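Local coordinates for ketosynthase (Streptomyces sp. MSC090213JE08, PDB 6KXF) that serves as the chain length factor partner of a ketosynthase, the pair probably extending carrier-protein-bound acyl chains for ishigamide, at the interface of chains A and B and the interface of chains C and A. Coordinates in Å, arbitrary orientation; residue numbers count along the deposited sequence, not the author numbering. Chains: chain A, Ketosynthase; chain B, ACP; chain C, Ketosynthase.

Contact 1: the interface of chains A and B. Residues chain A 138, 143-144; chain B 53.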
# COMPACT_ATOMS: atom_id res chain seq x y z
N ASN A 138 -27.03 -6.24 -5.24
CA ASN A 138 -27.96 -6.19 -4.12
C ASN A 138 -28.91 -5.02 -4.35
O ASN A 138 -28.80 -4.33 -5.35
CB ASN A 138 -27.24 -6.14 -2.78
CG ASN A 138 -26.66 -7.47 -2.39
OD1 ASN A 138 -27.01 -8.49 -2.98
ND2 ASN A 138 -25.78 -7.46 -1.41
N TYR A 143 -25.35 -1.94 0.14
CA TYR A 143 -25.52 -3.26 0.79
C TYR A 143 -24.31 -4.13 0.49
O TYR A 143 -24.37 -5.02 -0.36
CB TYR A 143 -26.81 -3.96 0.36
CG TYR A 143 -28.09 -3.33 0.86
CD1 TYR A 143 -28.08 -2.26 1.74
CD2 TYR A 143 -29.32 -3.84 0.47
CE1 TYR A 143 -29.26 -1.69 2.19
CE2 TYR A 143 -30.51 -3.29 0.92
CZ TYR A 143 -30.48 -2.21 1.78
OH TYR A 143 -31.64 -1.64 2.24
N VAL A 144 -23.21 -3.84 1.20
CA VAL A 144 -21.96 -4.55 1.08
C VAL A 144 -21.58 -5.09 2.46
O VAL A 144 -22.06 -4.60 3.50
CB VAL A 144 -20.86 -3.65 0.48
CG1 VAL A 144 -21.28 -3.15 -0.90
CG2 VAL A 144 -20.49 -2.49 1.38
N MET B 53 -29.90 -5.11 4.95
CA MET B 53 -29.93 -6.03 3.84
C MET B 53 -31.10 -7.01 3.98
O MET B 53 -31.78 -7.29 2.99
CB MET B 53 -28.62 -6.82 3.75
CG MET B 53 -28.30 -7.24 2.33
SD MET B 53 -26.66 -7.97 2.22
CE MET B 53 -25.68 -6.87 3.26
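B:Met53, near the end of ACP helix 41-55, passes over the ring of A:Tyr143 and ends against A:Asn138 and the backbone of the tyrosine. The chain sets off over one face of that ring: the methionine CA stands 4.0 Å from ring carbon CE2 of A:Tyr143, toward the rim. From CB the chain runs on with CG anti to the backbone N (chi1 -151°), back along the tyrosine toward its root. The methylene CG of B:Met53, still on the same side of the ring plane, meets A:Tyr143 at ring carbon CD2, 4.0 Å away, and at CB, 4.1 Å away. The two side chains thus slide past each other in opposite directions. Sulfur SD of B:Met53 comes next, 3.8 Å from the amide nitrogen ND2 of A:Asn138. A bend at chi3 (-43°) then turns the methyl CE of B:Met53 in, 4.1 Å from the carbonyl carbon C of A:Tyr143, with A:Val144 just beyond. Methionine's long unbranched chain can follow the ring and still bend to reach this backbone. The asparagine does two jobs: besides meeting the sulfur, its ND2 donates to the A:Tyr143 carbonyl O at 3.0 Å, nearly straight (159° at H) and close to its own amide plane, bracing the loop. With an alanine in place of A:Asn138, the tyrosine carbonyl would probably lose its amide donor, and the sulfur its polar neighbour. The patch probably gives the carrier protein a small, mainly apolar foothold on the chain length factor.

Contact 2: the interface of chains C and A. Residues chain C 123, 127, 202; chain A 129, 132-133, 136-137.
C:Leu123 and C:Leu127, one turn apart on a helix of the ketosynthase, press against helix 125-137 of chain A, while C:Arg202 comes in from another helix to lie over A:Tyr136. The arginine and tyrosine stack as flat groups: the planes of guanidinium and ring differ by 23°, and CZ of C:Arg202 sits 4.1 Å from the centroid of the A:Tyr136 ring, a cation-pi contact displaced toward the rim. An extended chain from CG to NE, begun with CG anti to the backbone N (chi1 -175°), carries the charge that far, and CD of C:Arg202 passes over the phenol end, 3.9 Å from CZ of A:Tyr136. Arginine suits the place by its long chain and flat head, and tyrosine because its face takes both the cation and the aliphatic CD. On the side of the ring away from that guanidinium, CD2 of A:Tyr136 lies 4.0 Å from methyl CD2 of C:Leu123.

That leucine divides its branches, two methyls letting one residue pack on two groups. CD2 of C:Leu123 rests on the helix surface, 3.5 Å from CB of A:Leu132, and its CD1 lies over a guanidinium face, 3.6 Å from NH2 of A:Arg133. The two side chains cross at about a right angle; a bend at chi3 (-70°) helps turn the flat arginine head so that a face looks toward this methyl. C:Leu127 also uses both methyls: CD2 approaches NH1 of A:Arg133, whereas CD1 packs 3.8 Å from CB of A:Tyr136 and reaches the methyl of A:Thr137. The threonine serves two environments, turning CG2 to the leucine while OG1 donates to the carbonyl O of A:Arg133, 2.8 Å away, from above the carbonyl plane.

In the fold, this is helix-to-helix packing between subunits, C 116-129 against A 125-137, flanked by C:Arg202 at the first turn of helix 202-210.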
# COMPACT_ATOMS: atom_id res chain seq x y z
N LEU C 123 -16.03 -5.93 -14.04
CA LEU C 123 -17.14 -6.64 -13.40
C LEU C 123 -18.47 -6.30 -14.11
O LEU C 123 -19.31 -7.19 -14.31
CB LEU C 123 -17.18 -6.31 -11.91
CG LEU C 123 -18.27 -6.99 -11.10
CD1 LEU C 123 -18.17 -8.51 -11.20
CD2 LEU C 123 -18.22 -6.55 -9.65
N LEU C 127 -21.07 -9.02 -15.76
CA LEU C 127 -22.47 -9.12 -15.32
C LEU C 127 -23.42 -8.92 -16.50
O LEU C 127 -24.40 -9.64 -16.62
CB LEU C 127 -22.78 -8.10 -14.21
CG LEU C 127 -22.11 -8.35 -12.86
CD1 LEU C 127 -22.36 -7.19 -11.91
CD2 LEU C 127 -22.59 -9.65 -12.24
N ARG C 202 -16.43 3.76 -7.49
CA ARG C 202 -17.59 3.29 -6.81
C ARG C 202 -17.18 2.65 -5.48
O ARG C 202 -17.88 2.81 -4.50
CB ARG C 202 -18.31 2.27 -7.68
CG ARG C 202 -19.62 1.79 -7.09
CD ARG C 202 -20.45 1.18 -8.20
NE ARG C 202 -21.60 0.53 -7.63
CZ ARG C 202 -22.78 0.53 -8.20
NH1 ARG C 202 -22.99 1.24 -9.30
NH2 ARG C 202 -23.75 -0.18 -7.66
N THR A 129 -13.70 -7.73 -5.58
CA THR A 129 -14.72 -8.09 -6.58
C THR A 129 -16.01 -8.58 -5.91
O THR A 129 -17.11 -8.31 -6.42
CB THR A 129 -14.19 -9.09 -7.61
OG1 THR A 129 -13.76 -10.26 -6.91
CG2 THR A 129 -13.07 -8.51 -8.44
N LEU A 132 -17.74 -5.32 -4.82
CA LEU A 132 -18.34 -4.62 -5.94
C LEU A 132 -19.53 -5.42 -6.50
O LEU A 132 -20.55 -4.82 -6.92
CB LEU A 132 -17.28 -4.37 -7.02
CG LEU A 132 -16.31 -3.24 -6.71
CD1 LEU A 132 -15.14 -3.25 -7.67
CD2 LEU A 132 -17.01 -1.90 -6.75
N ARG A 133 -19.39 -6.75 -6.53
CA ARG A 133 -20.46 -7.63 -7.04
C ARG A 133 -21.71 -7.37 -6.21
O ARG A 133 -22.79 -7.19 -6.78
CB ARG A 133 -20.03 -9.10 -7.06
CG ARG A 133 -20.93 -10.00 -7.91
CD ARG A 133 -20.46 -11.45 -7.92
NE ARG A 133 -19.22 -11.66 -8.65
CZ ARG A 133 -19.15 -11.91 -9.96
NH1 ARG A 133 -20.25 -12.00 -10.69
NH2 ARG A 133 -17.97 -12.07 -10.54
N TYR A 136 -23.30 -3.93 -6.99
CA TYR A 136 -23.99 -3.91 -8.27
C TYR A 136 -25.30 -4.74 -8.26
O TYR A 136 -26.19 -4.45 -9.05
CB TYR A 136 -23.09 -4.45 -9.38
CG TYR A 136 -22.17 -3.42 -9.98
CD1 TYR A 136 -22.68 -2.37 -10.72
CD2 TYR A 136 -20.80 -3.48 -9.80
CE1 TYR A 136 -21.85 -1.42 -11.29
CE2 TYR A 136 -19.96 -2.53 -10.35
CZ TYR A 136 -20.48 -1.49 -11.09
OH TYR A 136 -19.67 -0.56 -11.67
N THR A 137 -25.38 -5.79 -7.43
CA THR A 137 -26.45 -6.79 -7.58
C THR A 137 -27.43 -6.74 -6.41
O THR A 137 -28.55 -7.11 -6.58
CB THR A 137 -25.90 -8.20 -7.79
OG1 THR A 137 -25.21 -8.58 -6.59
CG2 THR A 137 -24.99 -8.31 -9.00

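The C-alpha centres of contact 1 and contact 2 lie about 11 Å apart, and chain A takes part in both. They adjoin directly in sequence: contact 2 uses helix 125-137 up to its last residue, A:Thr137, and contact 1 begins at A:Asn138, where the loop leaves that helix. One short stretch of the chain length factor therefore faces the ketosynthase with its helix and the carrier protein with the following loop. The subunit packing may steady the loop that the ACP touches here, so that the two interfaces may be linked, although the structure alone does not show such coupling.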